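Local coordinates for STBB protein (Escherichia coli, PDB 2JD3) that probably binds the parC centromere of plasmid pB171 through a ribbon-helix-helix fold and couples the plasmid to actin-like ParM filaments during segregation, at residues Ser70-Gln73 and Val74-Leu78; Glu29-Arg33 and Ser34-Glu38. All coordinates share one frame; numbering follows the deposited sequence.

Interaction 1 of 2, residues Ser70-Gln73 and Val74-Leu78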
# COMPACT_ATOMS: atom_id res chain seq x y z
N SER A 70 -7.02 7.22 -6.61
CA SER A 70 -7.97 7.62 -5.58
C SER A 70 -8.25 6.53 -4.57
O SER A 70 -8.07 5.35 -4.84
CB SER A 70 -9.30 7.98 -6.22
OG SER A 70 -9.96 6.79 -6.61
N ALA A 71 -8.72 6.93 -3.40
CA ALA A 71 -9.03 5.95 -2.37
C ALA A 71 -9.98 4.94 -3.01
O ALA A 71 -9.84 3.73 -2.82
CB ALA A 71 -9.71 6.62 -1.20
N ASP A 72 -10.92 5.46 -3.79
CA ASP A 72 -11.92 4.66 -4.46
C ASP A 72 -11.32 3.55 -5.33
O ASP A 72 -11.86 2.45 -5.41
CB ASP A 72 -12.82 5.56 -5.31
CG ASP A 72 -14.13 4.89 -5.69
OD1 ASP A 72 -14.98 4.65 -4.80
OD2 ASP A 72 -14.30 4.59 -6.89
N GLN A 73 -10.20 3.83 -5.99
CA GLN A 73 -9.58 2.81 -6.82
C GLN A 73 -9.00 1.72 -5.92
O GLN A 73 -9.06 0.53 -6.26
CB GLN A 73 -8.46 3.39 -7.67
CG GLN A 73 -8.93 4.14 -8.90
CD GLN A 73 -7.78 4.57 -9.78
OE1 GLN A 73 -7.96 4.87 -10.95
NE2 GLN A 73 -6.58 4.59 -9.21
N VAL A 74 -8.44 2.12 -4.78
CA VAL A 74 -7.86 1.15 -3.87
C VAL A 74 -8.93 0.23 -3.32
O VAL A 74 -8.74 -0.98 -3.25
CB VAL A 74 -7.12 1.83 -2.68
CG1 VAL A 74 -6.59 0.78 -1.73
CG2 VAL A 74 -5.98 2.68 -3.20
N VAL A 75 -10.07 0.80 -2.93
CA VAL A 75 -11.15 -0.02 -2.38
C VAL A 75 -11.62 -1.03 -3.41
O VAL A 75 -11.91 -2.18 -3.09
CB VAL A 75 -12.35 0.85 -1.92
CG1 VAL A 75 -13.41 -0.03 -1.29
CG2 VAL A 75 -11.90 1.90 -0.93
N THR A 76 -11.69 -0.59 -4.67
CA THR A 76 -12.13 -1.46 -5.75
C THR A 76 -11.18 -2.64 -5.96
O THR A 76 -11.60 -3.80 -5.89
CB THR A 76 -12.25 -0.67 -7.05
OG1 THR A 76 -13.23 0.36 -6.88
CG2 THR A 76 -12.64 -1.58 -8.19
N LEU A 77 -9.91 -2.35 -6.22
CA LEU A 77 -8.93 -3.41 -6.40
C LEU A 77 -8.98 -4.33 -5.18
O LEU A 77 -8.82 -5.54 -5.28
CB LEU A 77 -7.55 -2.80 -6.56
CG LEU A 77 -7.06 -2.50 -7.98
CD1 LEU A 77 -8.21 -2.23 -8.91
CD2 LEU A 77 -6.13 -1.32 -7.93
N LEU A 78 -9.21 -3.73 -4.02
CA LEU A 78 -9.27 -4.47 -2.78
C LEU A 78 -10.38 -5.52 -2.76
O LEU A 78 -10.18 -6.65 -2.30
CB LEU A 78 -9.51 -3.49 -1.63
CG LEU A 78 -8.42 -3.42 -0.59
CD1 LEU A 78 -8.82 -2.39 0.43
CD2 LEU A 78 -8.21 -4.78 0.05

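Interaction 2 of 2, residues Glu29-Arg33 and Ser34-Glu38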
# COMPACT_ATOMS: atom_id res chain seq x y z
N GLU A 29 10.66 13.05 -4.52
CA GLU A 29 11.30 14.35 -4.67
C GLU A 29 10.74 15.44 -3.77
O GLU A 29 11.51 16.15 -3.13
CB GLU A 29 11.22 14.83 -6.13
CG GLU A 29 11.91 13.93 -7.18
CD GLU A 29 13.40 13.75 -6.95
OE1 GLU A 29 14.07 13.18 -7.85
OE2 GLU A 29 13.91 14.16 -5.88
N SER A 30 9.42 15.59 -3.72
CA SER A 30 8.82 16.63 -2.88
C SER A 30 8.73 16.27 -1.40
O SER A 30 7.81 16.68 -0.69
CB SER A 30 7.44 17.02 -3.42
OG SER A 30 6.57 15.91 -3.51
N VAL A 31 9.71 15.49 -0.95
CA VAL A 31 9.81 15.07 0.45
C VAL A 31 11.28 15.23 0.79
O VAL A 31 12.14 14.59 0.17
CB VAL A 31 9.39 13.58 0.64
CG1 VAL A 31 9.64 13.15 2.07
CG2 VAL A 31 7.92 13.40 0.31
N PRO A 32 11.60 16.10 1.76
CA PRO A 32 12.99 16.34 2.19
C PRO A 32 13.81 15.10 2.53
O PRO A 32 13.37 14.24 3.30
CB PRO A 32 12.82 17.30 3.38
CG PRO A 32 11.36 17.17 3.77
CD PRO A 32 10.66 16.98 2.47
N ARG A 33 15.00 15.01 1.95
CA ARG A 33 15.91 13.88 2.14
C ARG A 33 15.88 13.28 3.54
O ARG A 33 15.79 12.06 3.71
CB ARG A 33 17.35 14.30 1.82
CG ARG A 33 17.51 15.12 0.55
CD ARG A 33 18.09 14.29 -0.59
NE ARG A 33 18.14 15.05 -1.84
CZ ARG A 33 18.52 14.55 -3.02
NH1 ARG A 33 18.52 15.33 -4.09
NH2 ARG A 33 18.89 13.28 -3.12
N SER A 34 15.96 14.14 4.55
CA SER A 34 15.96 13.72 5.94
C SER A 34 14.78 12.80 6.29
O SER A 34 14.95 11.77 6.95
CB SER A 34 15.94 14.95 6.85
OG SER A 34 14.92 15.84 6.44
N GLU A 35 13.59 13.16 5.82
CA GLU A 35 12.39 12.39 6.09
C GLU A 35 12.21 11.14 5.22
O GLU A 35 11.47 10.24 5.58
CB GLU A 35 11.17 13.29 5.94
CG GLU A 35 11.26 14.60 6.70
CD GLU A 35 10.06 15.49 6.44
OE1 GLU A 35 10.10 16.69 6.82
OE2 GLU A 35 9.08 15.00 5.84
N ARG A 36 12.89 11.09 4.08
CA ARG A 36 12.77 9.95 3.17
C ARG A 36 13.09 8.59 3.76
O ARG A 36 12.53 7.59 3.34
CB ARG A 36 13.64 10.17 1.93
CG ARG A 36 13.17 11.32 1.08
CD ARG A 36 14.04 11.49 -0.13
NE ARG A 36 13.76 12.76 -0.80
CZ ARG A 36 14.50 13.25 -1.78
NH1 ARG A 36 14.18 14.42 -2.33
NH2 ARG A 36 15.56 12.58 -2.21
N GLY A 37 13.99 8.54 4.73
CA GLY A 37 14.32 7.26 5.32
C GLY A 37 13.13 6.65 6.03
O GLY A 37 12.85 5.45 5.90
N GLU A 38 12.41 7.47 6.77
CA GLU A 38 11.25 7.00 7.51
C GLU A 38 10.05 6.84 6.58
O GLU A 38 9.14 6.05 6.86
CB GLU A 38 10.93 7.99 8.63
CG GLU A 38 9.91 7.50 9.63
CD GLU A 38 10.26 7.91 11.06
OE1 GLU A 38 10.56 9.11 11.29
OE2 GLU A 38 10.23 7.02 11.96

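Interaction 1 of 2, residues Ser70-Gln73 and Val74-Leu78
The backbone oxygen of D72 takes two bonds from T76, one from the amide N at 3.1 Å and one from the hydroxyl OG1 at 2.9 Å. The two donors grip it from opposite faces of the D72 carbonyl plane. T76 OG1 sits anti to its own carbonyl carbon, beside the backbone N (chi1 -62°), and this rotation turns the hydroxyl back onto the preceding turn. The looser, solvent-facing side of the helix is here, at the exposed T76. The carboxylate of D72 is only partly exposed, and its OD1 is satisfied by a hydrogen bond from W84 NE1 of the second subunit.

Just before, at S70, the chain enters helix 71-82 through an N-cap. S70 OG accepts from Q73 N at 3.0 Å, serving an amide of the first turn, while S70 O receives V74 N at 3.3 Å. From there the i to i+4 pattern runs on, with V75 N on A71 O at 2.9 Å and L77 N on Q73 O at 3.0 Å.

On the tightly packed side the CG2 methyls of V74 and V75 lie beside carbonyl oxygens of the preceding turn, S70 O and A71 O respectively. Both valines are buried, as is A71. V74 meets F69 of its own chain and L78 of the second subunit, V75 packs on W84 of both chains, and A71 packs on T82 of the second subunit. On a further flank Q73 and L77 both rest on I64 of helix 56-64.

Interaction 2 of 2, residues Glu29-Arg33 and Ser34-Glu38
The guanidinium of R36 is covered on one face by the side chain of R33, whose CG sits centrally over it at a height of 4.2 Å, with R33 CD 3.5 Å from R36 NH2. At the edge lie V31 O, in plane, and E29 O, near the plane. The R33 guanidinium in turn has R36 NH2 over one of its faces; the two planes are 37° apart, and the side chains run alongside each other in the same direction.

The edge contact holds the R36 head, mainly through NE, which bonds V31 O at 2.6 Å with the V31 carbonyl aimed almost straight at it. NH1 adds weak bonds to V31 O and to E29 O. R36 stays extended from CG to NE, with CG anti to the carbonyl carbon (chi1 -66°), and this length carries the head from helix 33-53 back to the end of helix 19-29. E29 OE2 stands 3.6 Å from R36 NH1, well out of the guanidinium plane: a salt bridge of charges alone, which probably offsets part of the positive charge gathered by the two arginines. E29 OE1 also makes a long, weak ion pair with K8 of the second subunit.

This is the turn between the two helices of the ribbon-helix-helix unit, and P32 O accepts E35 N at 2.8 Å and R36 N at 3.3 Å at the head of helix 33-53. On the outer, exposed side the ring of P32 meets the E35 carboxylate through its CG. V31 CG1 lies against the aliphatic part of R36, 4.1 Å from R36 CG.

How the interactions relate
Interaction 2 comes first along the chain, at the turn that joins helices 19-29 and 33-53; interaction 1 follows after helix 56-64, at the opening of helix 71-82. Their centres are 26 Å apart, on opposite sides of the chain's centre, and their nearest atoms stay about 16 Å apart, so the two do not touch. Both reach the second subunit, though differently: residues 70-78 are packed against it, whereas residues 29-38 reach it by a long, weak ion pair from E29 to K8 of that subunit. The turn lies in the ribbon-helix-helix part, which in relatives binds DNA, while the later helix adds to the pairing of subunits.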